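PDB 4OGZ: putative alpha-galactosidase/melibiase from Bacteroides fragilis, which probably hydrolyses terminal, non-reducing alpha-D-galactose residues of alpha-D-galactosides such as galactose oligosaccharides, galactomannans and galactolipids. Local coordinates for residues N47-L52 and Y71-K76; D426-V431 and G457-L462. All blocks are in the same frame, centred on the assembly; numbering follows the deposited sequence.

Interaction 1. Residues N47-L52 and Y71-K76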
ATOM      1  N   ASN A  47      17.569 -11.807 -19.022  1.00 29.02           N
ATOM      2  CA  ASN A  47      16.658 -11.028 -19.856  1.00 28.93           C
ATOM      3  C   ASN A  47      16.209  -9.663 -19.296  1.00 26.62           C
ATOM      4  O   ASN A  47      15.124  -9.186 -19.609  1.00 23.77           O
ATOM      5  CB  ASN A  47      15.395 -11.849 -20.139  1.00 30.36           C
ATOM      6  CG  ASN A  47      14.959 -11.699 -21.562  1.00 39.92           C
ATOM      7  OD1 ASN A  47      15.792 -11.746 -22.453  1.00 30.84           O
ATOM      8  ND2 ASN A  47      13.668 -11.444 -21.783  1.00 42.44           N
ATOM      9  N   LEU A  48      17.044  -9.032 -18.493  1.00 26.12           N
ATOM     10  CA  LEU A  48      16.757  -7.664 -18.067  1.00 30.53           C
ATOM     11  C   LEU A  48      16.785  -6.743 -19.268  1.00 27.18           C
ATOM     12  O   LEU A  48      17.703  -6.833 -20.050  1.00 28.55           O
ATOM     13  CB  LEU A  48      17.792  -7.161 -17.078  1.00 26.17           C
ATOM     14  CG  LEU A  48      17.605  -7.502 -15.610  1.00 29.04           C
ATOM     15  CD1 LEU A  48      18.908  -7.142 -14.909  1.00 25.54           C
ATOM     16  CD2 LEU A  48      16.398  -6.787 -14.995  1.00 29.13           C
ATOM     17  N   PRO A  49      15.801  -5.834 -19.401  1.00 26.27           N
ATOM     18  CA  PRO A  49      15.823  -4.904 -20.539  1.00 28.36           C
ATOM     19  C   PRO A  49      17.062  -4.004 -20.544  1.00 30.44           C
ATOM     20  O   PRO A  49      17.663  -3.780 -19.486  1.00 27.45           O
ATOM     21  CB  PRO A  49      14.569  -4.056 -20.324  1.00 27.17           C
ATOM     22  CG  PRO A  49      14.253  -4.176 -18.891  1.00 27.69           C
ATOM     23  CD  PRO A  49      14.691  -5.555 -18.484  1.00 26.03           C
ATOM     24  N   LYS A  50      17.428  -3.488 -21.722  1.00 28.37           N
ATOM     25  CA  LYS A  50      18.445  -2.444 -21.822  1.00 28.41           C
ATOM     26  C   LYS A  50      18.251  -1.301 -20.790  1.00 24.33           C
ATOM     27  O   LYS A  50      17.209  -0.663 -20.738  1.00 22.25           O
ATOM     28  CB  LYS A  50      18.473  -1.846 -23.230  1.00 39.07           C
ATOM     29  CG  LYS A  50      19.682  -0.955 -23.484  1.00 47.11           C
ATOM     30  CD  LYS A  50      19.679  -0.264 -24.849  1.00 59.34           C
ATOM     31  CE  LYS A  50      21.025   0.436 -25.066  1.00 69.29           C
ATOM     32  NZ  LYS A  50      20.982   1.730 -25.811  1.00 72.67           N
ATOM     33  N   GLY A  51      19.290  -1.052 -20.023  1.00 19.93           N
ATOM     34  CA  GLY A  51      19.352   0.046 -19.114  1.00 22.65           C
ATOM     35  C   GLY A  51      19.197  -0.358 -17.672  1.00 20.47           C
ATOM     36  O   GLY A  51      19.342   0.487 -16.798  1.00 22.12           O
ATOM     37  N   LEU A  52      18.881  -1.628 -17.418  1.00 21.87           N
ATOM     38  CA  LEU A  52      18.754  -2.129 -16.048  1.00 22.71           C
ATOM     39  C   LEU A  52      19.888  -3.083 -15.739  1.00 27.12           C
ATOM     40  O   LEU A  52      20.394  -3.776 -16.630  1.00 25.13           O
ATOM     41  CB  LEU A  52      17.400  -2.825 -15.798  1.00 21.37           C
ATOM     42  CG  LEU A  52      16.159  -1.976 -16.063  1.00 20.03           C
ATOM     43  CD1 LEU A  52      14.894  -2.761 -15.741  1.00 19.01           C
ATOM     44  CD2 LEU A  52      16.186  -0.667 -15.264  1.00 19.50           C
ATOM     45  N   TYR A  71       8.466  -6.324 -20.615  1.00 18.79           N
ATOM     46  CA  TYR A  71       9.652  -7.128 -20.528  1.00 21.20           C
ATOM     47  C   TYR A  71       9.552  -8.202 -19.450  1.00 24.01           C
ATOM     48  O   TYR A  71       9.240  -7.913 -18.304  1.00 29.49           O
ATOM     49  CB  TYR A  71      10.818  -6.241 -20.205  1.00 19.54           C
ATOM     50  CG  TYR A  71      10.961  -5.065 -21.096  1.00 21.36           C
ATOM     51  CD1 TYR A  71      11.670  -5.159 -22.299  1.00 23.43           C
ATOM     52  CD2 TYR A  71      10.454  -3.831 -20.742  1.00 21.73           C
ATOM     53  CE1 TYR A  71      11.837  -4.060 -23.121  1.00 23.62           C
ATOM     54  CE2 TYR A  71      10.633  -2.722 -21.551  1.00 23.09           C
ATOM     55  CZ  TYR A  71      11.322  -2.843 -22.749  1.00 22.57           C
ATOM     56  OH  TYR A  71      11.484  -1.740 -23.563  1.00 22.24           O
ATOM     57  N   LYS A  72       9.837  -9.443 -19.822  1.00 29.32           N
ATOM     58  CA  LYS A  72       9.688 -10.584 -18.938  1.00 23.97           C
ATOM     59  C   LYS A  72      11.096 -11.064 -18.575  1.00 22.58           C
ATOM     60  O   LYS A  72      11.862 -11.557 -19.419  1.00 22.32           O
ATOM     61  CB  LYS A  72       8.811 -11.665 -19.613  1.00 27.93           C
ATOM     62  CG  LYS A  72       7.375 -11.217 -19.877  1.00 35.64           C
ATOM     63  CD  LYS A  72       6.609 -12.126 -20.861  1.00 46.55           C
ATOM     64  CE  LYS A  72       5.740 -11.323 -21.839  1.00 48.18           C
ATOM     65  NZ  LYS A  72       4.558 -12.066 -22.377  1.00 43.02           N
ATOM     66  N   VAL A  73      11.428 -10.889 -17.308  1.00 20.09           N
ATOM     67  CA  VAL A  73      12.724 -11.154 -16.767  1.00 20.03           C
ATOM     68  C   VAL A  73      12.626 -12.404 -15.915  1.00 21.66           C
ATOM     69  O   VAL A  73      11.683 -12.529 -15.110  1.00 25.66           O
ATOM     70  CB  VAL A  73      13.173  -9.959 -15.879  1.00 20.12           C
ATOM     71  CG1 VAL A  73      14.536 -10.226 -15.237  1.00 19.77           C
ATOM     72  CG2 VAL A  73      13.155  -8.654 -16.685  1.00 19.94           C
HETATM   73  N   MSE A  74      13.623 -13.284 -15.982  1.00 21.38           N
HETATM   74  CA  MSE A  74      13.609 -14.487 -15.140  1.00 23.64           C
HETATM   75  C   MSE A  74      14.570 -14.245 -14.024  1.00 24.97           C
HETATM   76  O   MSE A  74      15.727 -13.970 -14.270  1.00 27.74           O
HETATM   77  CB  MSE A  74      13.959 -15.766 -15.905  1.00 30.67           C
HETATM   78  CG  MSE A  74      12.840 -16.076 -16.914  1.00 42.55           C
HETATM   79 SE   MSE A  74      11.092 -16.625 -16.117  0.75 58.46          SE
HETATM   80  CE  MSE A  74      11.732 -17.536 -14.512  1.00 39.97           C
ATOM     81  N   LEU A  75      14.063 -14.312 -12.792  1.00 20.87           N
ATOM     82  CA  LEU A  75      14.859 -14.128 -11.590  1.00 23.03           C
ATOM     83  C   LEU A  75      15.116 -15.462 -10.912  1.00 24.16           C
ATOM     84  O   LEU A  75      14.267 -16.362 -10.899  1.00 25.99           O
ATOM     85  CB  LEU A  75      14.160 -13.192 -10.605  1.00 19.81           C
ATOM     86  CG  LEU A  75      13.677 -11.821 -11.111  1.00 19.29           C
ATOM     87  CD1 LEU A  75      12.911 -11.105 -10.016  1.00 19.01           C
ATOM     88  CD2 LEU A  75      14.832 -10.978 -11.596  1.00 22.33           C
ATOM     89  N   LYS A  76      16.315 -15.587 -10.374  1.00 24.45           N
ATOM     90  CA  LYS A  76      16.658 -16.719  -9.577  1.00 27.19           C
ATOM     91  C   LYS A  76      17.298 -16.213  -8.288  1.00 25.21           C
ATOM     92  O   LYS A  76      18.100 -15.293  -8.319  1.00 28.11           O
ATOM     93  CB  LYS A  76      17.604 -17.631 -10.358  1.00 29.92           C
ATOM     94  CG  LYS A  76      17.755 -19.019  -9.760  1.00 33.07           C
ATOM     95  CD  LYS A  76      18.270 -20.051 -10.753  1.00 38.79           C
ATOM     96  CE  LYS A  76      17.990 -21.455 -10.213  1.00 39.27           C
ATOM     97  NZ  LYS A  76      18.624 -22.544 -11.000  1.00 36.67           N
TER
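The loop that leaves strand 42-46 of the N-terminal Ig-like domain packs against strand 69-79 through Asn47, Leu48 and Pro49, which meet Tyr71, Lys72 and Val73. One side-chain hydrogen bond crosses the contact. Asn47 ND2 donates to the backbone carbonyl Lys72 O at 3.0 Å. The bond is nearly straight, with 173° at the hydrogen. Lys72 O lies close to the amide plane of Asn47, while the donor is tilted 25° from the carbonyl plane. The remaining side-chain contacts are mostly apolar. Pro49 CB sits over one face of the Tyr71 ring, 3.8 Å from the ring centroid, in a CH-pi contact. It is shifted slightly toward the rim, and its nearest ring atom is CD1. The phenol hydroxyl is held by a hydrogen bond with Glu67 O. Strands 42-46 and 69-79 are antiparallel neighbours in one sheet of this domain, and the backbone bond of Met74 with Glu46 is part of that pairing. Just beyond it the chain departs from the sheet and makes a type II turn from Pro49 to Leu52, closed by Leu52 N to Pro49 O. Strand 52-55 then belongs to the second sheet. Both methyls of Val73 meet the loop. Val73 CG2 lies 3.6 Å from Asn47 O and 3.9 Å from Pro49 CD. Leu48 CD2 is nearest Val73 CG1, also at 3.9 Å, and is close to Val73 CG2 as well. Leu48 in turn touches Ile61 of that second sheet.

Interaction 2. Residues D426-V431 and G457-L462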
ATOM      1  N   ASP A 426     -22.613 -17.680  12.359  1.00 24.23           N
ATOM      2  CA  ASP A 426     -22.486 -18.752  11.378  1.00 23.93           C
ATOM      3  C   ASP A 426     -22.704 -18.216   9.947  1.00 24.46           C
ATOM      4  O   ASP A 426     -23.628 -17.443   9.686  1.00 24.19           O
ATOM      5  CB  ASP A 426     -23.492 -19.854  11.663  1.00 26.02           C
ATOM      6  CG  ASP A 426     -23.204 -20.606  12.962  1.00 29.49           C
ATOM      7  OD1 ASP A 426     -22.072 -20.511  13.498  1.00 41.33           O
ATOM      8  OD2 ASP A 426     -24.112 -21.308  13.461  1.00 32.69           O
ATOM      9  N   VAL A 427     -21.846 -18.621   9.020  1.00 24.61           N
ATOM     10  CA  VAL A 427     -21.982 -18.215   7.623  1.00 25.46           C
ATOM     11  C   VAL A 427     -21.924 -19.460   6.749  1.00 26.54           C
ATOM     12  O   VAL A 427     -20.901 -20.143   6.730  1.00 29.01           O
ATOM     13  CB  VAL A 427     -20.863 -17.259   7.188  1.00 25.55           C
ATOM     14  CG1 VAL A 427     -21.042 -16.868   5.713  1.00 28.60           C
ATOM     15  CG2 VAL A 427     -20.819 -16.035   8.073  1.00 24.92           C
ATOM     16  N   GLU A 428     -23.014 -19.785   6.050  1.00 26.49           N
ATOM     17  CA  GLU A 428     -22.994 -20.998   5.245  1.00 30.66           C
ATOM     18  C   GLU A 428     -22.271 -20.689   3.953  1.00 30.07           C
ATOM     19  O   GLU A 428     -22.477 -19.639   3.346  1.00 29.03           O
ATOM     20  CB  GLU A 428     -24.378 -21.544   4.949  1.00 36.09           C
ATOM     21  CG  GLU A 428     -24.302 -23.053   4.765  1.00 47.65           C
ATOM     22  CD  GLU A 428     -25.423 -23.625   3.936  1.00 52.19           C
ATOM     23  OE1 GLU A 428     -26.588 -23.561   4.389  1.00 51.79           O
ATOM     24  OE2 GLU A 428     -25.126 -24.172   2.852  1.00 58.27           O
ATOM     25  N   LEU A 429     -21.378 -21.592   3.565  1.00 28.46           N
ATOM     26  CA  LEU A 429     -20.613 -21.444   2.348  1.00 24.44           C
ATOM     27  C   LEU A 429     -20.896 -22.660   1.505  1.00 22.76           C
ATOM     28  O   LEU A 429     -20.790 -23.777   1.988  1.00 22.86           O
ATOM     29  CB  LEU A 429     -19.145 -21.346   2.680  1.00 24.73           C
ATOM     30  CG  LEU A 429     -18.208 -20.578   1.790  1.00 27.91           C
ATOM     31  CD1 LEU A 429     -18.812 -19.219   1.448  1.00 33.03           C
ATOM     32  CD2 LEU A 429     -16.861 -20.416   2.492  1.00 26.66           C
ATOM     33  N   ASN A 430     -21.335 -22.427   0.272  1.00 20.83           N
ATOM     34  CA  ASN A 430     -21.687 -23.503  -0.634  1.00 19.15           C
ATOM     35  C   ASN A 430     -21.450 -22.982  -2.034  1.00 19.93           C
ATOM     36  O   ASN A 430     -21.053 -21.819  -2.189  1.00 17.68           O
ATOM     37  CB  ASN A 430     -23.131 -23.992  -0.406  1.00 18.81           C
ATOM     38  CG  ASN A 430     -24.185 -22.904  -0.611  1.00 18.89           C
ATOM     39  OD1 ASN A 430     -24.288 -22.282  -1.672  1.00 18.41           O
ATOM     40  ND2 ASN A 430     -25.011 -22.713   0.388  1.00 19.14           N
ATOM     41  N   VAL A 431     -21.700 -23.800  -3.056  1.00 18.64           N
ATOM     42  CA  VAL A 431     -21.326 -23.389  -4.400  1.00 20.20           C
ATOM     43  C   VAL A 431     -22.263 -22.349  -4.994  1.00 21.29           C
ATOM     44  O   VAL A 431     -22.009 -21.851  -6.077  1.00 24.15           O
ATOM     45  CB  VAL A 431     -21.214 -24.607  -5.388  1.00 19.91           C
ATOM     46  CG1 VAL A 431     -20.159 -25.571  -4.867  1.00 19.80           C
ATOM     47  CG2 VAL A 431     -22.537 -25.299  -5.597  1.00 19.97           C
ATOM     48  N   GLY A 457     -19.847 -27.812   0.730  1.00 28.49           N
ATOM     49  CA  GLY A 457     -19.918 -26.609   1.546  1.00 27.31           C
ATOM     50  C   GLY A 457     -20.082 -26.923   3.014  1.00 28.03           C
ATOM     51  O   GLY A 457     -20.262 -28.067   3.391  1.00 29.88           O
ATOM     52  N   TRP A 458     -19.970 -25.901   3.847  1.00 26.67           N
ATOM     53  CA  TRP A 458     -19.993 -26.080   5.297  1.00 27.69           C
ATOM     54  C   TRP A 458     -20.367 -24.758   5.953  1.00 25.91           C
ATOM     55  O   TRP A 458     -20.498 -23.748   5.271  1.00 24.61           O
ATOM     56  CB  TRP A 458     -18.627 -26.604   5.813  1.00 27.22           C
ATOM     57  CG  TRP A 458     -17.515 -25.582   5.769  1.00 27.79           C
ATOM     58  CD1 TRP A 458     -17.034 -24.855   6.819  1.00 23.42           C
ATOM     59  CD2 TRP A 458     -16.773 -25.155   4.618  1.00 24.11           C
ATOM     60  NE1 TRP A 458     -16.039 -24.030   6.403  1.00 25.37           N
ATOM     61  CE2 TRP A 458     -15.867 -24.185   5.051  1.00 23.98           C
ATOM     62  CE3 TRP A 458     -16.781 -25.511   3.264  1.00 29.26           C
ATOM     63  CZ2 TRP A 458     -14.973 -23.555   4.189  1.00 25.46           C
ATOM     64  CZ3 TRP A 458     -15.896 -24.880   2.404  1.00 26.76           C
ATOM     65  CH2 TRP A 458     -15.000 -23.912   2.877  1.00 24.24           C
ATOM     66  N   VAL A 459     -20.556 -24.786   7.268  1.00 25.60           N
ATOM     67  CA  VAL A 459     -20.876 -23.591   8.039  1.00 28.25           C
ATOM     68  C   VAL A 459     -19.595 -23.034   8.597  1.00 27.35           C
ATOM     69  O   VAL A 459     -18.903 -23.714   9.313  1.00 30.40           O
ATOM     70  CB  VAL A 459     -21.866 -23.887   9.195  1.00 29.68           C
ATOM     71  CG1 VAL A 459     -21.973 -22.682  10.140  1.00 33.21           C
ATOM     72  CG2 VAL A 459     -23.247 -24.281   8.655  1.00 28.05           C
ATOM     73  N   VAL A 460     -19.268 -21.810   8.229  1.00 28.05           N
ATOM     74  CA  VAL A 460     -18.110 -21.129   8.775  1.00 30.46           C
ATOM     75  C   VAL A 460     -18.531 -20.533  10.111  1.00 29.72           C
ATOM     76  O   VAL A 460     -19.560 -19.864  10.182  1.00 30.41           O
ATOM     77  CB  VAL A 460     -17.613 -20.021   7.825  1.00 28.78           C
ATOM     78  CG1 VAL A 460     -16.485 -19.231   8.468  1.00 27.56           C
ATOM     79  CG2 VAL A 460     -17.158 -20.608   6.486  1.00 26.99           C
ATOM     80  N   LYS A 461     -17.765 -20.786  11.169  1.00 29.37           N
ATOM     81  CA  LYS A 461     -18.083 -20.223  12.469  1.00 30.41           C
ATOM     82  C   LYS A 461     -17.116 -19.100  12.753  1.00 29.71           C
ATOM     83  O   LYS A 461     -15.889 -19.297  12.731  1.00 33.66           O
ATOM     84  CB  LYS A 461     -17.992 -21.291  13.547  1.00 37.54           C
ATOM     85  CG  LYS A 461     -19.176 -22.233  13.532  1.00 41.84           C
ATOM     86  CD  LYS A 461     -18.778 -23.651  13.884  1.00 44.70           C
ATOM     87  CE  LYS A 461     -19.993 -24.558  13.842  1.00 55.28           C
ATOM     88  NZ  LYS A 461     -19.608 -25.986  13.678  1.00 59.66           N
ATOM     89  N   LEU A 462     -17.659 -17.916  13.014  1.00 25.06           N
ATOM     90  CA  LEU A 462     -16.834 -16.753  13.208  1.00 24.74           C
ATOM     91  C   LEU A 462     -17.010 -16.259  14.611  1.00 25.79           C
ATOM     92  O   LEU A 462     -18.134 -16.043  15.053  1.00 27.52           O
ATOM     93  CB  LEU A 462     -17.211 -15.647  12.206  1.00 24.87           C
ATOM     94  CG  LEU A 462     -17.057 -15.993  10.729  1.00 24.02           C
ATOM     95  CD1 LEU A 462     -17.525 -14.826   9.874  1.00 24.61           C
ATOM     96  CD2 LEU A 462     -15.612 -16.339  10.404  1.00 24.94           C
TER
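Leu429 and Trp458 face each other as a hydrogen-bonded pair of two antiparallel strands, 425-429 and 458-462. Leu429 N donates to Trp458 O, and Trp458 N donates back to Leu429 O, both at 2.9 Å. The return bond is the more bent, 137° at the hydrogen. The Leu429 side chain starts with CB beside Trp458 O, 3.8 Å away. CG, anti to the backbone N (chi1 -151°), carries CD2 on to the indole. At the tip, Leu429 CD2 lies 4.0 Å from Trp458 CZ2 and CH2 and from Val460 CG2, meeting the indole obliquely. The two side chains of the pair run side by side in the same direction. Phe470 of strand 467-472 touches Leu429 and meets the Trp458 ring edge-to-face. Val427 and Val460 form the next hydrogen-bonded pair, with two N-H to O bonds of 2.8 Å. Further along, Val427 CG2 reaches Leu462 CD1. The other surface of the pair of strands is exposed and carries Asp426, Glu428, Val459 and Lys461. There Asp426 CB rests on Val459 CG1 at 3.6 Å, and Asp426 OD1 lies 3.4 Å from Lys461 CG. The charged ends of Asp426 and Lys461 make no salt bridge. Asn430 ND2 binds Glu428 OE2 from above the carboxylate plane, while Asn430 OD1 is bonded with Lys432 N. One apolar side packed on strands 401-407, 413-419 and 467-472 and one exposed, largely polar side are characteristic of an outer layer of the C-terminal beta sandwich of GH27 alpha-galactosidases.

Interactions 1 and 2 belong to different domains, with centres about 45 Å apart and nearest atoms about 33 Å apart. They share no residue or strand. Both are partly buried, with buried apolar side chains beside exposed, mostly polar ones. Their bonding differs. Residues 47-52 are a loop, so they meet strand 69-79 through a side-chain amide and proline and leucine carbons, without backbone bonds across the contact. Residues 426-431 and 457-462 are paired strands, joined by four backbone bonds, and they bury more surface. Interaction 1 lies where a chain crosses between two sheets, interaction 2 within one layer of a sandwich.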